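Local coordinates for protein aspartate--tRNA(Asp/Asn) ligase (Sulfolobus tokodaii, PDB 1WYD) that activates L-aspartate with ATP and, as a non-discriminating class II synthetase, transfers it to both tRNA(Asp) and tRNA(Asn), at residues Phe232-Asp237 with Leu340-Asp345; Phe329-Lys334 with Ser355-Asn360. One frame throughout, in Å; residues are numbered along the deposited sequence.

In the fold
Both contacts are buried in the class II synthetase domain and meet at two neighbouring antiparallel strands, 343-348 and 351-358. Contact 1 lays the start of helix 235-256 against the lead-in to strand 343-348. Contact 2 joins the loop 329-334 to the end of strand 351-358. T358 connects them, because its hydroxyl bonds to both Y235 and E342. Their chemistry differs with place: contact 1 is ring packing with no hydrogen bond between its segments and has D234 beside M1 of the second subunit, whereas contact 2 is stitched by backbone and hydroxyl bonds, touches no other chain, and includes residues predicted to bind aspartate.

Contact 1 of 2, residues Phe232-Asp237 with Leu340-Asp345; sequences FADYND and LSESFD
Y235 and E342 share a polar partner, the hydroxyl of T358: OG1 is hydrogen-bonded both to Y235 N and to E342 OE1, so a threonine that can accept and donate suits the junction. Between the two segments themselves the contact is packing. E342 CB sits over the centre of the Y235 ring, 3.8 Å from the centroid and only 5° off its normal, a CH-pi contact. E342 CG continues across the same ring, 3.8 Å from Y235 CE2, and the carboxylate plane is turned 28° from the ring. A chi1 of 76° sets Y235 CG between the backbone N and carbonyl carbon, near E342 O. Y235 CD1 comes to 3.2 Å from E342 C. A tyrosine fits because the broad ring packs while its OH bonds to D321. Farther along, Y235 CB meets the edge of the F344 ring at CD1, 4.4 Å away. D234 caps the helix, with D237 N reaching D234 OD1 at 3.2 Å, and D237 OD1 accepts from D234 N to complete a capping box. D234 OD2 lies 4.4 Å from E342 OE1. The helix N-terminus and the T358 hydroxyl would probably ease the repulsion between these two acids.

Contact 2 of 2, residues Phe329-Lys334 with Ser355-Asn360; sequences FYTKSK and SGSTRN
R359 CB lies 3.4 Å from Y330 O, and R359 CA is closer still, in a CA-H...O contact. The chain bends at chi2 (-64°), which sets R359 CD 3.4 Å from S357 OG. At the tip, NH1 donates to S357 OG at 2.8 Å, the oxygen lying 21° out of the guanidinium plane, and comes near the edge of the Y330 ring at CE1. NH2 forms a salt bridge with E229; an arginine suits because its guanidinium can donate to S357 through NH1 while NH2 pairs with this acid. S357 OG is gripped again by T331 OG1 at 2.6 Å, where either hydroxyl could donate; two small hydroxyl residues suit so short a link. Backbone bonds flank the T331-R359 bridge: N360 N to Y330 O at 2.8 Å, with the donor 42° above the carbonyl plane, and K332 N to T358 O at 2.7 Å, nearly straight. These two bonds, on either side of T331 and R359, are the pattern of a non-hydrogen-bonded antiparallel pair. Beside them K332 CB packs on T358 CB. The N360 side chain folds over the loop, its amide packing against K332 CA and CB. An alanine here would probably open a gap beside K332 CA and CB, where the amide now packs. Y330 OH hydrogen-bonds to E167 OE2. With E167, S355 and R359 all predicted to bind L-aspartate, the arrangement is consistent with one wall of the aspartate pocket on the antiparallel sheet of a class II synthetase.

Contact 1 of 2, residues Phe232-Asp237 with Leu340-Asp345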
ATOM      1  N   PHE B 232      -6.972   9.602  20.682  1.00 44.17           N
ATOM      2  CA  PHE B 232      -7.316  10.891  21.316  1.00 46.01           C
ATOM      3  C   PHE B 232      -7.959  11.825  20.321  1.00 46.59           C
ATOM      4  O   PHE B 232      -7.541  12.960  20.140  1.00 48.28           O
ATOM      5  CB  PHE B 232      -6.107  11.538  22.029  1.00 45.60           C
ATOM      6  CG  PHE B 232      -5.436  10.612  23.006  1.00 45.49           C
ATOM      7  CD1 PHE B 232      -4.263   9.947  22.661  1.00 45.24           C
ATOM      8  CD2 PHE B 232      -6.005  10.363  24.244  1.00 43.62           C
ATOM      9  CE1 PHE B 232      -3.652   9.060  23.562  1.00 46.05           C
ATOM     10  CE2 PHE B 232      -5.399   9.486  25.147  1.00 45.23           C
ATOM     11  CZ  PHE B 232      -4.220   8.832  24.812  1.00 43.50           C
ATOM     12  N   ALA B 233      -9.005  11.323  19.688  1.00 46.47           N
ATOM     13  CA  ALA B 233      -9.658  12.013  18.613  1.00 45.93           C
ATOM     14  C   ALA B 233     -11.028  11.419  18.626  1.00 46.21           C
ATOM     15  O   ALA B 233     -11.174  10.214  18.951  1.00 46.90           O
ATOM     16  CB  ALA B 233      -8.960  11.706  17.292  1.00 45.53           C
ATOM     17  N   ASP B 234     -12.037  12.236  18.301  1.00 45.29           N
ATOM     18  CA  ASP B 234     -13.367  11.714  18.035  1.00 44.35           C
ATOM     19  C   ASP B 234     -13.691  11.968  16.594  1.00 43.74           C
ATOM     20  O   ASP B 234     -12.801  12.373  15.838  1.00 42.97           O
ATOM     21  CB  ASP B 234     -14.417  12.321  18.943  1.00 45.04           C
ATOM     22  CG  ASP B 234     -14.608  13.836  18.726  1.00 45.76           C
ATOM     23  OD1 ASP B 234     -14.183  14.395  17.687  1.00 44.35           O
ATOM     24  OD2 ASP B 234     -15.189  14.535  19.588  1.00 48.98           O
ATOM     25  N   TYR B 235     -14.956  11.774  16.224  1.00 43.97           N
ATOM     26  CA  TYR B 235     -15.338  11.839  14.826  1.00 45.44           C
ATOM     27  C   TYR B 235     -15.261  13.228  14.212  1.00 46.18           C
ATOM     28  O   TYR B 235     -14.995  13.355  13.016  1.00 47.19           O
ATOM     29  CB  TYR B 235     -16.690  11.170  14.575  1.00 45.62           C
ATOM     30  CG  TYR B 235     -17.928  11.939  15.004  1.00 47.25           C
ATOM     31  CD1 TYR B 235     -19.099  11.831  14.269  1.00 46.96           C
ATOM     32  CD2 TYR B 235     -17.938  12.752  16.158  1.00 48.86           C
ATOM     33  CE1 TYR B 235     -20.254  12.494  14.651  1.00 48.38           C
ATOM     34  CE2 TYR B 235     -19.073  13.430  16.555  1.00 47.39           C
ATOM     35  CZ  TYR B 235     -20.240  13.293  15.788  1.00 49.38           C
ATOM     36  OH  TYR B 235     -21.391  13.937  16.143  1.00 48.33           O
ATOM     37  N   ASN B 236     -15.442  14.277  15.009  1.00 46.77           N
ATOM     38  CA  ASN B 236     -15.254  15.616  14.474  1.00 46.74           C
ATOM     39  C   ASN B 236     -13.796  15.849  14.103  1.00 47.27           C
ATOM     40  O   ASN B 236     -13.500  16.439  13.063  1.00 47.65           O
ATOM     41  CB  ASN B 236     -15.821  16.684  15.419  1.00 47.33           C
ATOM     42  CG  ASN B 236     -17.358  16.548  15.638  1.00 47.19           C
ATOM     43  OD1 ASN B 236     -17.833  16.525  16.766  1.00 48.10           O
ATOM     44  ND2 ASN B 236     -18.113  16.484  14.565  1.00 48.35           N
ATOM     45  N   ASP B 237     -12.868  15.333  14.911  1.00 48.34           N
ATOM     46  CA  ASP B 237     -11.433  15.498  14.613  1.00 48.80           C
ATOM     47  C   ASP B 237     -10.992  14.874  13.293  1.00 48.77           C
ATOM     48  O   ASP B 237     -10.250  15.492  12.512  1.00 48.19           O
ATOM     49  CB  ASP B 237     -10.570  14.905  15.717  1.00 49.26           C
ATOM     50  CG  ASP B 237     -10.692  15.647  17.005  1.00 51.79           C
ATOM     51  OD1 ASP B 237     -10.894  14.976  18.052  1.00 51.16           O
ATOM     52  OD2 ASP B 237     -10.609  16.906  17.055  1.00 55.76           O
ATOM     53  N   LEU B 340     -28.834   7.948  18.783  1.00 62.11           N
ATOM     54  CA  LEU B 340     -27.946   8.432  17.729  1.00 60.46           C
ATOM     55  C   LEU B 340     -26.491   7.965  17.942  1.00 59.77           C
ATOM     56  O   LEU B 340     -26.129   7.464  19.008  1.00 59.73           O
ATOM     57  CB  LEU B 340     -28.000   9.968  17.651  1.00 60.32           C
ATOM     58  CG  LEU B 340     -29.291  10.664  17.196  1.00 59.82           C
ATOM     59  CD1 LEU B 340     -29.086  12.167  17.064  1.00 58.17           C
ATOM     60  CD2 LEU B 340     -29.858  10.071  15.883  1.00 59.01           C
ATOM     61  N   SER B 341     -25.640   8.138  16.936  1.00 58.42           N
ATOM     62  CA  SER B 341     -24.262   7.680  17.062  1.00 56.77           C
ATOM     63  C   SER B 341     -23.288   8.697  16.544  1.00 55.24           C
ATOM     64  O   SER B 341     -23.623   9.516  15.700  1.00 55.36           O
ATOM     65  CB  SER B 341     -24.082   6.353  16.342  1.00 56.67           C
ATOM     66  OG  SER B 341     -24.290   6.526  14.959  1.00 58.45           O
ATOM     67  N   GLU B 342     -22.077   8.653  17.061  1.00 53.98           N
ATOM     68  CA  GLU B 342     -21.050   9.576  16.631  1.00 53.13           C
ATOM     69  C   GLU B 342     -20.395   9.059  15.337  1.00 52.11           C
ATOM     70  O   GLU B 342     -19.240   8.673  15.315  1.00 51.34           O
ATOM     71  CB  GLU B 342     -20.033   9.824  17.750  1.00 53.42           C
ATOM     72  CG  GLU B 342     -20.509  10.794  18.833  1.00 53.71           C
ATOM     73  CD  GLU B 342     -19.418  11.226  19.831  1.00 54.92           C
ATOM     74  OE1 GLU B 342     -18.199  11.262  19.490  1.00 55.59           O
ATOM     75  OE2 GLU B 342     -19.788  11.540  20.979  1.00 55.43           O
ATOM     76  N   SER B 343     -21.152   9.097  14.248  1.00 51.42           N
ATOM     77  CA  SER B 343     -20.703   8.549  12.983  1.00 50.89           C
ATOM     78  C   SER B 343     -20.937   9.507  11.864  1.00 49.86           C
ATOM     79  O   SER B 343     -21.684  10.462  12.016  1.00 49.74           O
ATOM     80  CB  SER B 343     -21.468   7.281  12.678  1.00 50.96           C
ATOM     81  OG  SER B 343     -22.861   7.534  12.768  1.00 53.42           O
ATOM     82  N   PHE B 344     -20.280   9.244  10.730  1.00 49.19           N
ATOM     83  CA  PHE B 344     -20.487  10.022   9.512  1.00 47.09           C
ATOM     84  C   PHE B 344     -20.326   9.183   8.263  1.00 47.29           C
ATOM     85  O   PHE B 344     -19.548   8.250   8.241  1.00 47.41           O
ATOM     86  CB  PHE B 344     -19.532  11.212   9.470  1.00 46.71           C
ATOM     87  CG  PHE B 344     -18.090  10.853   9.208  1.00 43.49           C
ATOM     88  CD1 PHE B 344     -17.250  10.491  10.250  1.00 42.59           C
ATOM     89  CD2 PHE B 344     -17.572  10.900   7.922  1.00 41.67           C
ATOM     90  CE1 PHE B 344     -15.922  10.158  10.027  1.00 42.40           C
ATOM     91  CE2 PHE B 344     -16.240  10.580   7.680  1.00 43.05           C
ATOM     92  CZ  PHE B 344     -15.412  10.205   8.745  1.00 44.03           C
ATOM     93  N   ASP B 345     -21.069   9.525   7.222  1.00 47.23           N
ATOM     94  CA  ASP B 345     -20.697   9.148   5.859  1.00 46.66           C
ATOM     95  C   ASP B 345     -20.284  10.409   5.114  1.00 46.43           C
ATOM     96  O   ASP B 345     -20.861  11.473   5.347  1.00 46.10           O
ATOM     97  CB  ASP B 345     -21.863   8.481   5.135  1.00 46.30           C
ATOM     98  CG  ASP B 345     -22.261   7.161   5.775  1.00 46.60           C
ATOM     99  OD1 ASP B 345     -21.717   6.832   6.834  1.00 47.45           O
ATOM    100  OD2 ASP B 345     -23.129   6.403   5.326  1.00 46.16           O
TER

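Contact 2 of 2, residues Phe329-Lys334 with Ser355-Asn360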
ATOM      1  N   PHE B 329     -21.248  -2.251  16.495  1.00 48.26           N
ATOM      2  CA  PHE B 329     -21.126  -2.250  17.953  1.00 48.02           C
ATOM      3  C   PHE B 329     -19.911  -1.445  18.412  1.00 47.31           C
ATOM      4  O   PHE B 329     -19.819  -1.060  19.576  1.00 47.88           O
ATOM      5  CB  PHE B 329     -20.982  -3.693  18.456  1.00 47.94           C
ATOM      6  CG  PHE B 329     -19.625  -4.310  18.159  1.00 49.83           C
ATOM      7  CD1 PHE B 329     -18.625  -4.339  19.137  1.00 50.92           C
ATOM      8  CD2 PHE B 329     -19.348  -4.871  16.915  1.00 50.75           C
ATOM      9  CE1 PHE B 329     -17.354  -4.907  18.871  1.00 50.36           C
ATOM     10  CE2 PHE B 329     -18.079  -5.448  16.640  1.00 53.06           C
ATOM     11  CZ  PHE B 329     -17.084  -5.466  17.625  1.00 50.57           C
ATOM     12  N   TYR B 330     -18.945  -1.249  17.524  1.00 46.37           N
ATOM     13  CA  TYR B 330     -17.697  -0.610  17.926  1.00 45.68           C
ATOM     14  C   TYR B 330     -17.800   0.921  17.854  1.00 46.25           C
ATOM     15  O   TYR B 330     -16.855   1.617  18.211  1.00 45.59           O
ATOM     16  CB  TYR B 330     -16.451  -1.158  17.149  1.00 44.74           C
ATOM     17  CG  TYR B 330     -16.581  -1.190  15.634  1.00 42.11           C
ATOM     18  CD1 TYR B 330     -16.487  -0.039  14.894  1.00 41.32           C
ATOM     19  CD2 TYR B 330     -16.777  -2.393  14.953  1.00 41.17           C
ATOM     20  CE1 TYR B 330     -16.602  -0.048  13.515  1.00 41.46           C
ATOM     21  CE2 TYR B 330     -16.891  -2.424  13.558  1.00 41.37           C
ATOM     22  CZ  TYR B 330     -16.806  -1.234  12.853  1.00 42.80           C
ATOM     23  OH  TYR B 330     -16.925  -1.225  11.484  1.00 45.36           O
ATOM     24  N   THR B 331     -18.957   1.425  17.412  1.00 47.50           N
ATOM     25  CA  THR B 331     -19.203   2.867  17.242  1.00 48.39           C
ATOM     26  C   THR B 331     -19.801   3.519  18.512  1.00 49.47           C
ATOM     27  O   THR B 331     -20.787   3.061  19.037  1.00 48.54           O
ATOM     28  CB  THR B 331     -20.063   3.076  15.946  1.00 48.41           C
ATOM     29  OG1 THR B 331     -19.197   3.434  14.859  1.00 48.06           O
ATOM     30  CG2 THR B 331     -21.003   4.263  16.027  1.00 46.99           C
ATOM     31  N   LYS B 332     -19.159   4.572  19.017  1.00 52.47           N
ATOM     32  CA  LYS B 332     -19.633   5.284  20.221  1.00 54.81           C
ATOM     33  C   LYS B 332     -21.003   5.929  19.978  1.00 55.96           C
ATOM     34  O   LYS B 332     -21.251   6.476  18.906  1.00 55.80           O
ATOM     35  CB  LYS B 332     -18.616   6.329  20.674  1.00 55.07           C
ATOM     36  CG  LYS B 332     -19.021   7.103  21.918  1.00 57.00           C
ATOM     37  CD  LYS B 332     -17.829   7.435  22.821  1.00 59.54           C
ATOM     38  CE  LYS B 332     -18.182   8.601  23.777  1.00 61.15           C
ATOM     39  NZ  LYS B 332     -16.975   9.407  24.144  1.00 60.50           N
ATOM     40  N   SER B 333     -21.907   5.796  20.948  1.00 57.93           N
ATOM     41  CA  SER B 333     -23.243   6.394  20.859  1.00 59.59           C
ATOM     42  C   SER B 333     -23.144   7.828  21.340  1.00 60.73           C
ATOM     43  O   SER B 333     -22.157   8.204  21.961  1.00 60.61           O
ATOM     44  CB  SER B 333     -24.216   5.639  21.749  1.00 59.45           C
ATOM     45  OG  SER B 333     -24.390   4.308  21.295  1.00 60.96           O
ATOM     46  N   LYS B 334     -24.148   8.641  21.046  1.00 62.77           N
ATOM     47  CA  LYS B 334     -24.124  10.020  21.526  1.00 64.29           C
ATOM     48  C   LYS B 334     -24.535  10.017  22.996  1.00 65.36           C
ATOM     49  O   LYS B 334     -25.414   9.246  23.399  1.00 65.76           O
ATOM     50  CB  LYS B 334     -25.013  10.940  20.673  1.00 64.20           C
ATOM     51  CG  LYS B 334     -24.487  11.166  19.265  1.00 63.73           C
ATOM     52  CD  LYS B 334     -25.116  12.362  18.594  1.00 64.43           C
ATOM     53  CE  LYS B 334     -24.136  13.550  18.586  1.00 65.39           C
ATOM     54  NZ  LYS B 334     -24.784  14.817  18.181  1.00 62.73           N
ATOM     55  N   SER B 355     -16.744   6.178   5.126  1.00 43.90           N
ATOM     56  CA  SER B 355     -17.459   6.091   6.397  1.00 45.31           C
ATOM     57  C   SER B 355     -16.494   6.089   7.595  1.00 45.08           C
ATOM     58  O   SER B 355     -15.408   5.520   7.511  1.00 45.83           O
ATOM     59  CB  SER B 355     -18.385   4.874   6.423  1.00 46.01           C
ATOM     60  OG  SER B 355     -17.628   3.663   6.257  1.00 49.39           O
ATOM     61  N   GLY B 356     -16.863   6.764   8.684  1.00 45.07           N
ATOM     62  CA  GLY B 356     -16.129   6.646   9.931  1.00 45.33           C
ATOM     63  C   GLY B 356     -16.906   6.970  11.209  1.00 46.09           C
ATOM     64  O   GLY B 356     -18.116   7.241  11.170  1.00 46.00           O
ATOM     65  N   SER B 357     -16.212   6.957  12.355  1.00 46.27           N
ATOM     66  CA  SER B 357     -16.860   7.259  13.642  1.00 46.36           C
ATOM     67  C   SER B 357     -15.919   7.429  14.826  1.00 46.53           C
ATOM     68  O   SER B 357     -14.714   7.288  14.715  1.00 46.33           O
ATOM     69  CB  SER B 357     -17.845   6.154  14.006  1.00 46.75           C
ATOM     70  OG  SER B 357     -17.139   4.981  14.402  1.00 46.21           O
ATOM     71  N   THR B 358     -16.511   7.742  15.969  1.00 46.79           N
ATOM     72  CA  THR B 358     -15.821   7.692  17.223  1.00 46.60           C
ATOM     73  C   THR B 358     -16.094   6.288  17.698  1.00 46.20           C
ATOM     74  O   THR B 358     -17.207   5.797  17.560  1.00 46.36           O
ATOM     75  CB  THR B 358     -16.445   8.676  18.212  1.00 46.27           C
ATOM     76  OG1 THR B 358     -16.517   9.972  17.610  1.00 50.06           O
ATOM     77  CG2 THR B 358     -15.518   8.860  19.420  1.00 43.64           C
ATOM     78  N   ARG B 359     -15.093   5.649  18.282  1.00 45.91           N
ATOM     79  CA  ARG B 359     -15.265   4.247  18.648  1.00 45.95           C
ATOM     80  C   ARG B 359     -15.521   4.129  20.141  1.00 45.98           C
ATOM     81  O   ARG B 359     -15.266   5.060  20.901  1.00 45.40           O
ATOM     82  CB  ARG B 359     -14.039   3.436  18.260  1.00 44.93           C
ATOM     83  CG  ARG B 359     -13.361   3.915  16.986  1.00 46.11           C
ATOM     84  CD  ARG B 359     -14.192   3.795  15.711  1.00 45.12           C
ATOM     85  NE  ARG B 359     -13.313   3.734  14.555  1.00 45.73           N
ATOM     86  CZ  ARG B 359     -13.709   3.728  13.289  1.00 47.17           C
ATOM     87  NH1 ARG B 359     -14.995   3.802  12.987  1.00 48.10           N
ATOM     88  NH2 ARG B 359     -12.805   3.668  12.313  1.00 46.82           N
ATOM     89  N   ASN B 360     -16.013   2.975  20.563  1.00 46.25           N
ATOM     90  CA  ASN B 360     -16.003   2.634  21.972  1.00 46.89           C
ATOM     91  C   ASN B 360     -14.596   2.269  22.444  1.00 47.37           C
ATOM     92  O   ASN B 360     -13.746   1.974  21.628  1.00 46.93           O
ATOM     93  CB  ASN B 360     -17.014   1.522  22.246  1.00 46.67           C
ATOM     94  CG  ASN B 360     -18.443   1.967  21.999  1.00 45.66           C
ATOM     95  OD1 ASN B 360     -19.265   1.191  21.471  1.00 43.50           O
ATOM     96  ND2 ASN B 360     -18.752   3.225  22.355  1.00 42.32           N
TER